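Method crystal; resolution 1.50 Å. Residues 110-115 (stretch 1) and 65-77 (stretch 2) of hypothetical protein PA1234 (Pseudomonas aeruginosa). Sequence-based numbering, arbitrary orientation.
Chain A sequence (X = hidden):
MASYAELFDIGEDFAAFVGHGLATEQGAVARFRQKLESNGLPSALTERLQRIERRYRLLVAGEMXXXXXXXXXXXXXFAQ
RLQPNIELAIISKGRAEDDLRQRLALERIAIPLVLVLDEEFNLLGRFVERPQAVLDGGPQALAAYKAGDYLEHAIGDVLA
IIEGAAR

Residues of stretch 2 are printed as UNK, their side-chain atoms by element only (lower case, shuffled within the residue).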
# COMPACT_ATOMS: atom_id res chain seq x y z
N ALA A 110 1.09 0.46 13.03
CA ALA A 110 0.42 -0.72 12.51
C ALA A 110 0.75 -0.76 11.03
O ALA A 110 0.66 0.26 10.33
CB ALA A 110 -1.09 -0.60 12.72
N ILE A 111 1.17 -1.93 10.56
CA ILE A 111 1.63 -2.05 9.18
C ILE A 111 0.64 -2.85 8.32
O ILE A 111 -0.05 -3.74 8.85
CB ILE A 111 3.07 -2.64 9.08
CG1 ILE A 111 3.16 -3.96 9.85
CG2 ILE A 111 4.11 -1.60 9.57
CD1 ILE A 111 4.44 -4.71 9.61
N PRO A 112 0.57 -2.56 7.01
CA PRO A 112 1.35 -1.53 6.31
C PRO A 112 0.82 -0.14 6.59
O PRO A 112 -0.40 0.06 6.64
CB PRO A 112 1.11 -1.87 4.84
CG PRO A 112 -0.22 -2.52 4.81
CD PRO A 112 -0.29 -3.32 6.08
N LEU A 113 1.73 0.80 6.76
CA LEU A 113 1.39 2.21 6.83
C LEU A 113 1.77 2.80 5.48
O LEU A 113 2.93 2.75 5.09
CB LEU A 113 2.19 2.88 7.96
CG LEU A 113 2.14 4.41 8.02
CD1 LEU A 113 0.71 4.88 8.29
CD2 LEU A 113 3.10 4.96 9.09
N VAL A 114 0.78 3.34 4.77
CA VAL A 114 0.99 3.85 3.43
C VAL A 114 0.71 5.35 3.43
O VAL A 114 -0.43 5.78 3.63
CB VAL A 114 0.08 3.15 2.40
CG1 VAL A 114 0.33 3.70 1.01
CG2 VAL A 114 0.32 1.62 2.41
N LEU A 115 1.75 6.14 3.19
CA LEU A 115 1.60 7.59 3.09
C LEU A 115 1.53 7.98 1.63
O LEU A 115 2.43 7.65 0.85
CB LEU A 115 2.78 8.28 3.79
CG LEU A 115 3.00 7.88 5.26
CD1 LEU A 115 4.19 8.68 5.80
CD2 LEU A 115 1.76 8.15 6.11
N UNK A 65 6.82 -10.44 6.65
CA UNK A 65 6.17 -11.43 7.52
C UNK A 65 4.72 -11.07 7.84
O UNK A 65 4.00 -11.89 8.40
n UNK A 65 8.44 -8.51 10.17
c UNK A 65 8.49 -9.66 9.40
c UNK A 65 4.63 -8.70 11.71
c UNK A 65 6.46 -9.56 10.38
c UNK A 65 5.40 -7.59 12.08
c UNK A 65 5.15 -9.70 10.87
c UNK A 65 7.21 -8.42 10.77
c UNK A 65 7.30 -10.33 9.49
c UNK A 65 6.96 -11.61 8.81
c UNK A 65 6.69 -7.44 11.63
N UNK A 66 4.33 -9.83 7.55
CA UNK A 66 3.02 -9.32 7.95
C UNK A 66 1.97 -9.66 6.87
O UNK A 66 2.12 -9.21 5.74
c UNK A 66 3.11 -7.81 8.15
s UNK A 66 1.48 -7.07 8.35
N UNK A 67 0.95 -10.47 7.21
CA UNK A 67 -0.09 -10.81 6.23
C UNK A 67 -0.78 -9.60 5.64
O UNK A 67 -1.12 -9.59 4.45
c UNK A 67 -0.20 -12.33 8.01
c UNK A 67 -1.08 -11.66 7.04
c UNK A 67 0.74 -11.22 8.46
N UNK A 68 -0.97 -8.55 6.45
CA UNK A 68 -1.62 -7.34 5.96
C UNK A 68 -0.73 -6.65 4.92
O UNK A 68 -1.24 -6.05 3.98
o UNK A 68 -2.45 -7.19 9.28
c UNK A 68 -1.93 -6.38 7.11
o UNK A 68 -4.00 -7.29 7.72
c UNK A 68 -2.86 -6.98 8.11
N UNK A 69 0.59 -6.72 5.09
CA UNK A 69 1.51 -6.21 4.07
C UNK A 69 1.49 -7.07 2.81
O UNK A 69 1.46 -6.55 1.70
c UNK A 69 2.94 -6.14 4.60
s UNK A 69 3.13 -4.88 5.89
N UNK A 70 1.50 -8.39 2.98
CA UNK A 70 1.46 -9.28 1.81
C UNK A 70 0.24 -8.98 0.93
O UNK A 70 0.35 -8.88 -0.30
c UNK A 70 2.50 -12.42 3.79
o UNK A 70 1.43 -13.06 3.71
c UNK A 70 2.71 -11.16 2.99
n UNK A 70 3.51 -12.81 4.56
c UNK A 70 1.46 -10.75 2.23
N UNK A 71 -0.91 -8.84 1.58
CA UNK A 71 -2.19 -8.59 0.90
C UNK A 71 -2.20 -7.22 0.25
O UNK A 71 -2.34 -7.09 -0.96
c UNK A 71 -4.29 -10.37 3.63
c UNK A 71 -3.47 -10.18 2.36
c UNK A 71 -3.35 -8.72 1.88
c UNK A 71 -4.67 -8.27 1.23
N UNK A 72 -2.08 -6.17 1.06
CA UNK A 72 -2.36 -4.85 0.51
C UNK A 72 -1.25 -4.33 -0.37
O UNK A 72 -1.51 -3.56 -1.29
c UNK A 72 -2.72 -3.87 1.62
o UNK A 72 -5.04 -4.39 1.80
c UNK A 72 -3.95 -4.31 2.37
n UNK A 72 -3.77 -4.63 3.65
N UNK A 73 -0.01 -4.73 -0.09
CA UNK A 73 1.07 -4.28 -0.94
C UNK A 73 1.10 -5.03 -2.27
O UNK A 73 1.47 -4.44 -3.29
c UNK A 73 3.85 -3.49 1.67
c UNK A 73 2.06 -1.99 0.71
c UNK A 73 2.42 -4.32 -0.22
c UNK A 73 2.45 -3.43 1.03
N UNK A 74 0.67 -6.30 -2.29
CA UNK A 74 0.48 -6.97 -3.59
C UNK A 74 -0.51 -6.17 -4.45
O UNK A 74 -0.31 -5.99 -5.66
c UNK A 74 0.01 -8.41 -3.41
N UNK A 75 -1.58 -5.68 -3.82
CA UNK A 75 -2.60 -4.91 -4.55
C UNK A 75 -2.05 -3.57 -5.04
O UNK A 75 -2.26 -3.19 -6.20
c UNK A 75 -3.85 -4.71 -3.69
N UNK A 76 -1.36 -2.85 -4.16
CA UNK A 76 -0.82 -1.54 -4.52
C UNK A 76 0.30 -1.65 -5.56
O UNK A 76 0.42 -0.80 -6.43
c UNK A 76 -1.56 -0.35 -2.34
c UNK A 76 -2.61 0.51 -3.07
c UNK A 76 -0.39 -0.74 -3.28
c UNK A 76 -1.02 0.39 -1.13
N UNK A 77 1.08 -2.72 -5.49
CA UNK A 77 2.07 -2.98 -6.54
C UNK A 77 1.40 -3.24 -7.89
O UNK A 77 1.87 -2.77 -8.94
o UNK A 77 3.65 -5.61 -7.90
c UNK A 77 2.97 -4.14 -6.16
o UNK A 77 4.83 -3.76 -7.59
c UNK A 77 3.89 -4.54 -7.30

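Position 65 carries one carbon leading to fused five- and six-membered rings of eight carbons and one nitrogen, which only tryptophan has. In W65 the side chain leaves sideways, but its ring end comes nearer the loop, and CH2 lies 3.9 Å from I111 CD1, an oblique approach.

Position 66 has one carbon and then one sulfur: cysteine. Its CB is 3.7 Å from I111 CD1. C66 occupies the N-cap, and its SG accepts a hydrogen bond from the backbone N of position 69 at 3.4 Å.

At position 67, three carbons close a ring onto the backbone N, so this is proline. P67 opens the helix, points away from stretch 1 and touches none of it.

Position 68 shows two carbons, the second bearing two oxygens, the short carboxylate of aspartate. The CB of D68 packs 3.6 Å from P112 CD and 3.7 Å from I111 O, while its carboxylate oxygens are hydrogen-bonded elsewhere in the structure.

Position 69 again has one carbon and one sulfur, a second cysteine. C69 SG sits 3.6 Å from P112 N and 3.9 Å from I111 CB.

Position 70 has three carbons, the third carrying one oxygen and one nitrogen; Q70 is out of reach. Position 71 has four carbons forked at the first, with one arm two carbons long, hence isoleucine; I71 makes no contact either.

Position 72 has two carbons, the second with one oxygen and one nitrogen: asparagine. N72 CB lies 4.3 Å from P112 CG, and its ND2 makes a weak 2.9 Å hydrogen bond to D68 O, one turn back.

Position 73 bears four carbons forked at the second, a leucine. L73 CD2 reaches P112 CB at 4.2 Å and V114 CG2 at 4.4 Å. Positions 74 and 75 each hold a single carbon; A74 and A75 stay clear of stretch 1.

Position 76 is again four carbons forked at the second. L76 CD1 meets V114 CG2 at 4.0 Å. Position 77, two carbons with two oxygens on the second, is D77, too distant for contact.

The contact, which buries 357 Å², works by packing, with no hydrogen bond between the stretches. I111 and P112 supply most of stretch 1's share. The cis peptide bond joins them beside C69 SG, where the ring of P112 lies against the first helical turns. Because L113 points away and V114 toward, the strand adds one further side chain, set against L73 and L76.

Stretch 2, residues 65-77: WCPDCQINLAALD
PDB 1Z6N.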